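Local coordinates for protein SusD homolog (PDB 3SGH) that probably binds glycans at the cell surface as a SusD-like outer membrane lipoprotein of a Bacteroides polysaccharide uptake system, at residues V297-Y301 / D376-H382; V50-A54 / G284-G288; S257-Y262 / S369-Y374. Residues are numbered along the deposited sequence.

Contact 1 (V297-Y301 / D376-H382); sequences VYANY and DNLIAGH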
loop_
_atom_site.group_PDB
_atom_site.type_symbol
_atom_site.label_atom_id
_atom_site.label_comp_id
_atom_site.label_asym_id
_atom_site.label_seq_id
_atom_site.Cartn_x
_atom_site.Cartn_y
_atom_site.Cartn_z
ATOM N N VAL A 297 -12.675 14.291 19.494
ATOM C CA VAL A 297 -11.529 14.226 20.423
ATOM C C VAL A 297 -10.198 14.473 19.690
ATOM O O VAL A 297 -9.327 15.170 20.210
ATOM C CB VAL A 297 -11.533 12.860 21.177
ATOM C CG1 VAL A 297 -10.238 12.590 21.897
ATOM C CG2 VAL A 297 -12.760 12.836 22.154
ATOM N N TYR A 298 -10.096 13.923 18.474
ATOM C CA TYR A 298 -8.880 13.952 17.693
ATOM C C TYR A 298 -8.886 15.002 16.581
ATOM O O TYR A 298 -7.980 15.070 15.750
ATOM C CB TYR A 298 -8.590 12.551 17.174
ATOM C CG TYR A 298 -8.149 11.594 18.290
ATOM C CD1 TYR A 298 -6.991 11.862 19.053
ATOM C CD2 TYR A 298 -8.863 10.452 18.576
ATOM C CE1 TYR A 298 -6.581 10.987 20.075
ATOM C CE2 TYR A 298 -8.455 9.561 19.611
ATOM C CZ TYR A 298 -7.298 9.848 20.341
ATOM O OH TYR A 298 -6.872 8.938 21.327
ATOM N N ALA A 299 -9.884 15.872 16.588
ATOM C CA ALA A 299 -10.066 16.820 15.494
ATOM C C ALA A 299 -8.839 17.712 15.269
ATOM O O ALA A 299 -8.530 18.060 14.134
ATOM C CB ALA A 299 -11.368 17.688 15.714
ATOM N N ASN A 300 -8.152 18.099 16.339
ATOM C CA ASN A 300 -7.022 19.024 16.250
ATOM C C ASN A 300 -5.623 18.400 16.391
ATOM O O ASN A 300 -4.642 19.125 16.561
ATOM C CB ASN A 300 -7.216 20.150 17.273
ATOM C CG ASN A 300 -8.542 20.835 17.113
ATOM O OD1 ASN A 300 -8.938 21.147 16.001
ATOM N ND2 ASN A 300 -9.245 21.055 18.213
ATOM N N TYR A 301 -5.537 17.074 16.290
ATOM C CA TYR A 301 -4.283 16.412 16.135
ATOM C C TYR A 301 -3.769 16.614 14.693
ATOM O O TYR A 301 -4.500 17.127 13.849
ATOM C CB TYR A 301 -4.412 14.916 16.496
ATOM C CG TYR A 301 -4.487 14.621 17.998
ATOM C CD1 TYR A 301 -5.455 15.246 18.821
ATOM C CD2 TYR A 301 -3.644 13.645 18.595
ATOM C CE1 TYR A 301 -5.551 14.972 20.183
ATOM C CE2 TYR A 301 -3.766 13.350 19.948
ATOM C CZ TYR A 301 -4.711 14.023 20.732
ATOM O OH TYR A 301 -4.839 13.759 22.057
ATOM N N ASP A 376 0.802 10.895 24.235
ATOM C CA ASP A 376 -0.460 11.531 23.965
ATOM C C ASP A 376 -0.866 12.377 25.157
ATOM O O ASP A 376 -1.546 11.903 26.081
ATOM C CB ASP A 376 -1.514 10.514 23.629
ATOM C CG ASP A 376 -2.831 11.169 23.167
ATOM O OD1 ASP A 376 -2.944 12.443 23.223
ATOM O OD2 ASP A 376 -3.767 10.419 22.766
ATOM N N ASN A 377 -0.395 13.626 25.145
ATOM C CA ASN A 377 -0.616 14.578 26.214
ATOM C C ASN A 377 -1.574 15.690 25.816
ATOM O O ASN A 377 -1.864 16.558 26.630
ATOM C CB ASN A 377 0.722 15.244 26.591
ATOM C CG ASN A 377 1.645 14.298 27.273
ATOM O OD1 ASN A 377 1.205 13.378 28.013
ATOM N ND2 ASN A 377 2.930 14.439 26.981
ATOM N N LEU A 378 -2.054 15.687 24.575
ATOM C CA LEU A 378 -2.840 16.829 24.087
ATOM C C LEU A 378 -4.201 16.906 24.768
ATOM O O LEU A 378 -4.712 18.012 25.032
ATOM C CB LEU A 378 -3.001 16.755 22.552
ATOM C CG LEU A 378 -1.720 16.757 21.713
ATOM C CD1 LEU A 378 -2.132 16.838 20.240
ATOM C CD2 LEU A 378 -0.761 17.898 22.119
ATOM N N ILE A 379 -4.787 15.742 25.014
ATOM C CA ILE A 379 -6.081 15.604 25.691
ATOM C C ILE A 379 -5.779 14.872 27.005
ATOM O O ILE A 379 -5.014 13.916 27.030
ATOM C CB ILE A 379 -7.085 14.774 24.847
ATOM C CG1 ILE A 379 -7.427 15.443 23.497
ATOM C CG2 ILE A 379 -8.379 14.473 25.639
ATOM C CD1 ILE A 379 -8.417 16.590 23.575
ATOM N N ALA A 380 -6.408 15.311 28.095
ATOM C CA ALA A 380 -6.181 14.727 29.401
ATOM C C ALA A 380 -6.671 13.278 29.452
ATOM O O ALA A 380 -7.653 12.887 28.811
ATOM C CB ALA A 380 -6.873 15.571 30.514
ATOM N N GLY A 381 -5.978 12.486 30.239
ATOM C CA GLY A 381 -6.400 11.103 30.458
ATOM C C GLY A 381 -6.083 10.177 29.285
ATOM O O GLY A 381 -6.703 9.131 29.155
ATOM N N HIS A 382 -5.110 10.544 28.442
ATOM C CA HIS A 382 -4.781 9.745 27.252
ATOM C C HIS A 382 -3.442 9.015 27.347
ATOM O O HIS A 382 -2.964 8.474 26.325
ATOM C CB HIS A 382 -4.757 10.610 25.982
ATOM C CG HIS A 382 -6.093 10.789 25.322
ATOM N ND1 HIS A 382 -6.229 10.877 23.951
ATOM C CD2 HIS A 382 -7.342 10.948 25.834
ATOM C CE1 HIS A 382 -7.509 11.044 23.648
ATOM N NE2 HIS A 382 -8.213 11.047 24.770
HETATM O O HOH W 1 -4.094 8.751 20.462
#

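Contact 2 (V50-A54 / G284-G288); sequences VTATA and GVRSG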
loop_
_atom_site.group_PDB
_atom_site.type_symbol
_atom_site.label_atom_id
_atom_site.label_comp_id
_atom_site.label_asym_id
_atom_site.label_seq_id
_atom_site.Cartn_x
_atom_site.Cartn_y
_atom_site.Cartn_z
ATOM N N VAL A 50 -1.762 6.455 8.642
ATOM C CA VAL A 50 -3.056 7.085 8.964
ATOM C C VAL A 50 -3.785 6.371 10.095
ATOM O O VAL A 50 -3.563 5.167 10.346
ATOM C CB VAL A 50 -3.969 7.127 7.715
ATOM C CG1 VAL A 50 -3.134 7.602 6.486
ATOM C CG2 VAL A 50 -4.553 5.732 7.426
ATOM N N THR A 51 -4.582 7.121 10.827
ATOM C CA THR A 51 -5.440 6.565 11.885
ATOM C C THR A 51 -6.890 6.963 11.592
ATOM O O THR A 51 -7.166 8.113 11.362
ATOM C CB THR A 51 -5.013 7.054 13.272
ATOM O OG1 THR A 51 -3.747 6.473 13.589
ATOM C CG2 THR A 51 -6.035 6.654 14.353
ATOM N N ALA A 52 -7.797 5.989 11.580
ATOM C CA ALA A 52 -9.235 6.260 11.521
ATOM C C ALA A 52 -9.744 6.716 12.905
ATOM O O ALA A 52 -9.625 5.991 13.885
ATOM C CB ALA A 52 -9.982 5.006 11.024
ATOM N N THR A 53 -10.280 7.927 13.006
ATOM C CA THR A 53 -10.645 8.488 14.326
ATOM C C THR A 53 -12.096 8.203 14.782
ATOM O O THR A 53 -12.554 8.688 15.803
ATOM C CB THR A 53 -10.351 10.002 14.365
ATOM O OG1 THR A 53 -11.102 10.663 13.337
ATOM C CG2 THR A 53 -8.827 10.270 14.192
ATOM N N ALA A 54 -12.777 7.333 14.068
ATOM C CA ALA A 54 -14.203 7.085 14.228
ATOM C C ALA A 54 -14.371 5.707 14.850
ATOM O O ALA A 54 -13.426 4.892 14.838
ATOM C CB ALA A 54 -14.880 7.099 12.850
ATOM N N GLY A 284 0.605 12.546 16.171
ATOM C CA GLY A 284 -0.342 11.597 15.568
ATOM C C GLY A 284 -1.319 11.007 16.568
ATOM O O GLY A 284 -1.186 11.221 17.783
ATOM N N VAL A 285 -2.276 10.257 16.037
ATOM C CA VAL A 285 -3.304 9.550 16.806
ATOM C C VAL A 285 -2.955 8.091 16.927
ATOM O O VAL A 285 -2.637 7.442 15.933
ATOM C CB VAL A 285 -4.715 9.730 16.165
ATOM C CG1 VAL A 285 -5.804 8.990 17.040
ATOM C CG2 VAL A 285 -5.014 11.200 15.979
ATOM N N ARG A 286 -3.015 7.545 18.152
ATOM C CA ARG A 286 -2.779 6.127 18.338
ATOM C C ARG A 286 -3.959 5.338 17.728
ATOM O O ARG A 286 -5.111 5.514 18.146
ATOM C CB ARG A 286 -2.608 5.809 19.821
ATOM C CG ARG A 286 -2.302 4.349 20.119
ATOM C CD ARG A 286 -0.824 3.974 19.790
ATOM N NE ARG A 286 -0.639 2.548 20.008
ATOM C CZ ARG A 286 -0.453 1.943 21.175
ATOM N NH1 ARG A 286 -0.275 2.627 22.271
ATOM N NH2 ARG A 286 -0.400 0.608 21.225
ATOM N N SER A 287 -3.644 4.444 16.797
ATOM C CA SER A 287 -4.639 3.597 16.155
ATOM C C SER A 287 -4.911 2.489 17.154
ATOM O O SER A 287 -3.965 1.960 17.763
ATOM C CB SER A 287 -4.096 3.036 14.849
ATOM O OG SER A 287 -5.078 2.262 14.211
ATOM N N GLY A 288 -6.176 2.194 17.415
ATOM C CA GLY A 288 -6.482 1.201 18.415
ATOM C C GLY A 288 -6.212 1.764 19.825
ATOM O O GLY A 288 -5.563 1.123 20.655
HETATM O O HOH W 2 -7.302 3.451 13.162
HETATM O O HOH W 3 -8.335 3.750 15.975
#

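Contact 3 (S257-Y262 / S369-Y374); sequences SYMNGY and SIPGNY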
loop_
_atom_site.group_PDB
_atom_site.type_symbol
_atom_site.label_atom_id
_atom_site.label_comp_id
_atom_site.label_asym_id
_atom_site.label_seq_id
_atom_site.Cartn_x
_atom_site.Cartn_y
_atom_site.Cartn_z
ATOM N N SER A 257 5.775 9.680 15.056
ATOM C CA SER A 257 6.818 9.420 16.078
ATOM C C SER A 257 8.167 8.986 15.492
ATOM O O SER A 257 9.247 9.434 15.948
ATOM C CB SER A 257 6.332 8.358 17.081
ATOM O OG SER A 257 5.262 8.902 17.826
ATOM N N TYR A 258 8.163 8.122 14.488
ATOM C CA TYR A 258 9.435 7.802 13.849
ATOM C C TYR A 258 10.081 9.095 13.294
ATOM O O TYR A 258 11.267 9.381 13.506
ATOM C CB TYR A 258 9.245 6.843 12.690
ATOM C CG TYR A 258 9.323 5.332 13.014
ATOM C CD1 TYR A 258 8.287 4.647 13.617
ATOM C CD2 TYR A 258 10.451 4.620 12.654
ATOM C CE1 TYR A 258 8.373 3.254 13.836
ATOM C CE2 TYR A 258 10.535 3.276 12.857
ATOM C CZ TYR A 258 9.510 2.599 13.460
ATOM O OH TYR A 258 9.622 1.239 13.600
HETATM N N MSE A 259 9.288 9.879 12.575
HETATM C CA MSE A 259 9.769 11.118 11.963
HETATM C C MSE A 259 10.137 12.239 12.954
HETATM O O MSE A 259 11.091 12.985 12.710
HETATM C CB MSE A 259 8.742 11.572 10.936
HETATM C CG MSE A 259 8.650 10.595 9.755
HETATM SE SE MSE A 259 7.332 11.120 8.454
HETATM C CE MSE A 259 8.360 12.559 7.602
ATOM N N ASN A 260 9.460 12.317 14.094
ATOM C CA ASN A 260 9.841 13.261 15.159
ATOM C C ASN A 260 11.234 12.886 15.730
ATOM O O ASN A 260 12.089 13.751 15.928
ATOM C CB ASN A 260 8.807 13.300 16.281
ATOM C CG ASN A 260 7.610 14.197 15.975
ATOM O OD1 ASN A 260 7.694 15.116 15.165
ATOM N ND2 ASN A 260 6.506 13.968 16.690
ATOM N N GLY A 261 11.452 11.590 15.950
ATOM C CA GLY A 261 12.735 11.099 16.472
ATOM C C GLY A 261 13.867 11.446 15.533
ATOM O O GLY A 261 14.963 11.793 15.978
ATOM N N TYR A 262 13.590 11.374 14.217
ATOM C CA TYR A 262 14.573 11.697 13.167
ATOM C C TYR A 262 14.682 13.174 12.786
ATOM O O TYR A 262 15.469 13.515 11.880
ATOM C CB TYR A 262 14.208 10.942 11.888
ATOM C CG TYR A 262 14.373 9.430 11.901
ATOM C CD1 TYR A 262 15.328 8.808 12.715
ATOM C CD2 TYR A 262 13.625 8.619 11.044
ATOM C CE1 TYR A 262 15.488 7.435 12.687
ATOM C CE2 TYR A 262 13.796 7.263 10.992
ATOM C CZ TYR A 262 14.734 6.670 11.801
ATOM O OH TYR A 262 14.888 5.317 11.713
ATOM N N SER A 369 20.310 9.855 15.577
ATOM C CA SER A 369 18.907 9.995 15.855
ATOM C C SER A 369 18.167 8.660 15.738
ATOM O O SER A 369 18.401 7.901 14.807
ATOM C CB SER A 369 18.255 11.026 14.915
ATOM O OG SER A 369 18.815 12.315 15.057
ATOM N N ILE A 370 17.273 8.391 16.682
ATOM C CA ILE A 370 16.514 7.134 16.648
ATOM C C ILE A 370 15.019 7.402 16.631
ATOM O O ILE A 370 14.571 8.503 16.967
ATOM C CB ILE A 370 16.888 6.230 17.833
ATOM C CG1 ILE A 370 16.540 6.882 19.164
ATOM C CG2 ILE A 370 18.424 5.874 17.723
ATOM C CD1 ILE A 370 17.028 6.095 20.383
ATOM N N PRO A 371 14.231 6.411 16.221
ATOM C CA PRO A 371 12.791 6.627 16.132
ATOM C C PRO A 371 12.209 7.031 17.493
ATOM O O PRO A 371 12.624 6.547 18.538
ATOM C CB PRO A 371 12.279 5.277 15.579
ATOM C CG PRO A 371 13.467 4.721 14.847
ATOM C CD PRO A 371 14.641 5.125 15.611
ATOM N N GLY A 372 11.295 7.988 17.470
ATOM C CA GLY A 372 10.751 8.598 18.678
ATOM C C GLY A 372 9.697 7.758 19.361
ATOM O O GLY A 372 8.974 6.965 18.722
ATOM N N ASN A 373 9.606 7.930 20.667
ATOM C CA ASN A 373 8.507 7.329 21.407
ATOM C C ASN A 373 7.293 8.208 21.211
ATOM O O ASN A 373 7.429 9.363 20.805
ATOM C CB ASN A 373 8.868 7.228 22.887
ATOM C CG ASN A 373 10.043 6.341 23.110
ATOM O OD1 ASN A 373 10.189 5.344 22.437
ATOM N ND2 ASN A 373 10.892 6.701 24.063
ATOM N N TYR A 374 6.119 7.676 21.521
ATOM C CA TYR A 374 4.898 8.413 21.339
ATOM C C TYR A 374 4.314 8.775 22.686
ATOM O O TYR A 374 4.217 7.910 23.545
ATOM C CB TYR A 374 3.887 7.528 20.618
ATOM C CG TYR A 374 2.537 8.182 20.515
ATOM C CD1 TYR A 374 2.343 9.292 19.705
ATOM C CD2 TYR A 374 1.447 7.671 21.199
ATOM C CE1 TYR A 374 1.108 9.902 19.625
ATOM C CE2 TYR A 374 0.194 8.268 21.107
ATOM C CZ TYR A 374 0.037 9.386 20.308
ATOM O OH TYR A 374 -1.187 9.990 20.216
HETATM O O HOH W 4 16.634 10.716 18.389
#

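Contact 1 (V297-Y301 / D376-H382)
One carboxylate, that of Asp376, gathers a tyrosine, a histidine and a water at the meeting of two irregular loops of this SusD-like fold. Tyr301 OH donates a short hydrogen bond to Asp376 OD1 (2.6 Å), while Asp376 OD2 accepts a hydrogen bond from His382 ND1 (2.8 Å), a His-carboxylate pair that ties the start of 376-382 to its end. Water 1 donates to Asp376 OD2 and to Tyr298 OH, 2.9 Å each, and so carries the second tyrosine into the network; Glu291 also hydrogen-bonds Tyr298, and Asn385 the OD2 of Asp376. Both loops are folded by beta turns. The type I turn Tyr298-Tyr301, closed by Tyr301 N to Tyr298 O (3.2 Å), sends both tyrosine rings across to 376-382. The type II turn Ile379-His382, with Gly381 at positive phi, brings the imidazole back beside Asp376. Apolar contacts fill the space beside the polar cluster: Ile379 CG1 lies at the edge of the Tyr301 ring, 3.8 Å from Tyr301 CE1, and Val297 CG1 meets the edge of the imidazole at His382 CE1 (3.6 Å). Leu378 covers one face of the Tyr301 ring in a CH-pi contact, its CD1 3.6 Å from the ring centroid and only 2° off the ring normal.

Contact 2 (V50-A54 / G284-G288)
Thr51 lays its methyl against Val285, CG2 to CG1 at 3.6 Å, and its hydroxyl donates to the backbone: Thr51 OG1 to Val285 O, 2.8 Å. The motif is a short two-stranded antiparallel sheet, 50-52 with 249-251, meeting the irregular segment 284-288 in the buried interior of the SusD-like fold. Strand 249-251 touches both partners, since Thr51 pairs by backbone with Arg250 and Val285 with Ala251. Thr51 and Ser287 are the closest CA pair, 5.3 Å apart, yet the backbones are joined through side chains and water. Water 2 accepts from Ala52 N (3.0 Å) and lies 2.7 Å from Ser287 OG; water 3 accepts from Gly288 N (3.0 Å) and gives a weak bond to Ala52 O (3.3 Å). Arg286 points its CA-to-CB bond away from the strand, and its guanidinium binds the carbonyls of Pro439 and Asn385. Beyond Thr51, the apolar contact ends with Thr53 CG2 at 4.3 Å from Val285 CG2.

Contact 3 (S257-Y262 / S369-Y374)
The extended segment 369-374 runs along the C-terminal end of helix 253-261, in the alpha-helical SusD-like fold, and two glycines let the backbones nearly touch: Gly261 and Gly372 have their CA atoms 3.9 Å apart. A CB on either would clash, on Gly261 with Ile370 O and on Gly372 with Ser257 O. Ser257 O thus takes two donors, Gly261 N inside the helix (3.1 Å) and Gly372 N from the loop (2.9 Å). Gly261 CA also makes a CA-H...O contact with Ile370 O (3.2 Å), and water 4 donates to Gly261 O (3.1 Å) and accepts from Ile370 N (3.0 Å). Of the side chains, Pro371 touches two tyrosines. Its CB lies over a face of the Tyr258 ring in a CH-pi contact, 3.9 Å from the centroid, and its CD is 3.8 Å from Tyr262 CE1. Both rings also touch helix 403-417, where Trp415 meets Tyr258 edge-to-face, and Tyr262 OH is hydrogen-bonded to Ile393 O. Toward the other end of the loop, Ser257 OG, which bonds Ala253 O, comes within 3.4 Å of Tyr374 CB.

How the contacts relate
All three contacts join parts of one SusD-like chain. Contact 2 closes before contact 1 opens, whereas contact 3 crosses both: its first segment, 257-262, comes before 284-288, and its second, 369-374, falls between 297-301 and 376-382. Segments 284-288 and 297-301 share the long loop between helix 267-270 and strand 314-317; 369-374 and 376-382 share that between helices 360-364 and 403-417. Contacts 1 and 2 have centres about 11 Å apart and pack through Tyr298 and Tyr301 against Val285; the centre of contact 3 lies about 19 Å from that of contact 1 and 18 Å from that of contact 2. Tyr374 bridges the gap, its OH 2.7 Å from Gly284 O in a probable hydrogen bond, so the loops, strand 50-52 and helix 253-261 form one packed region.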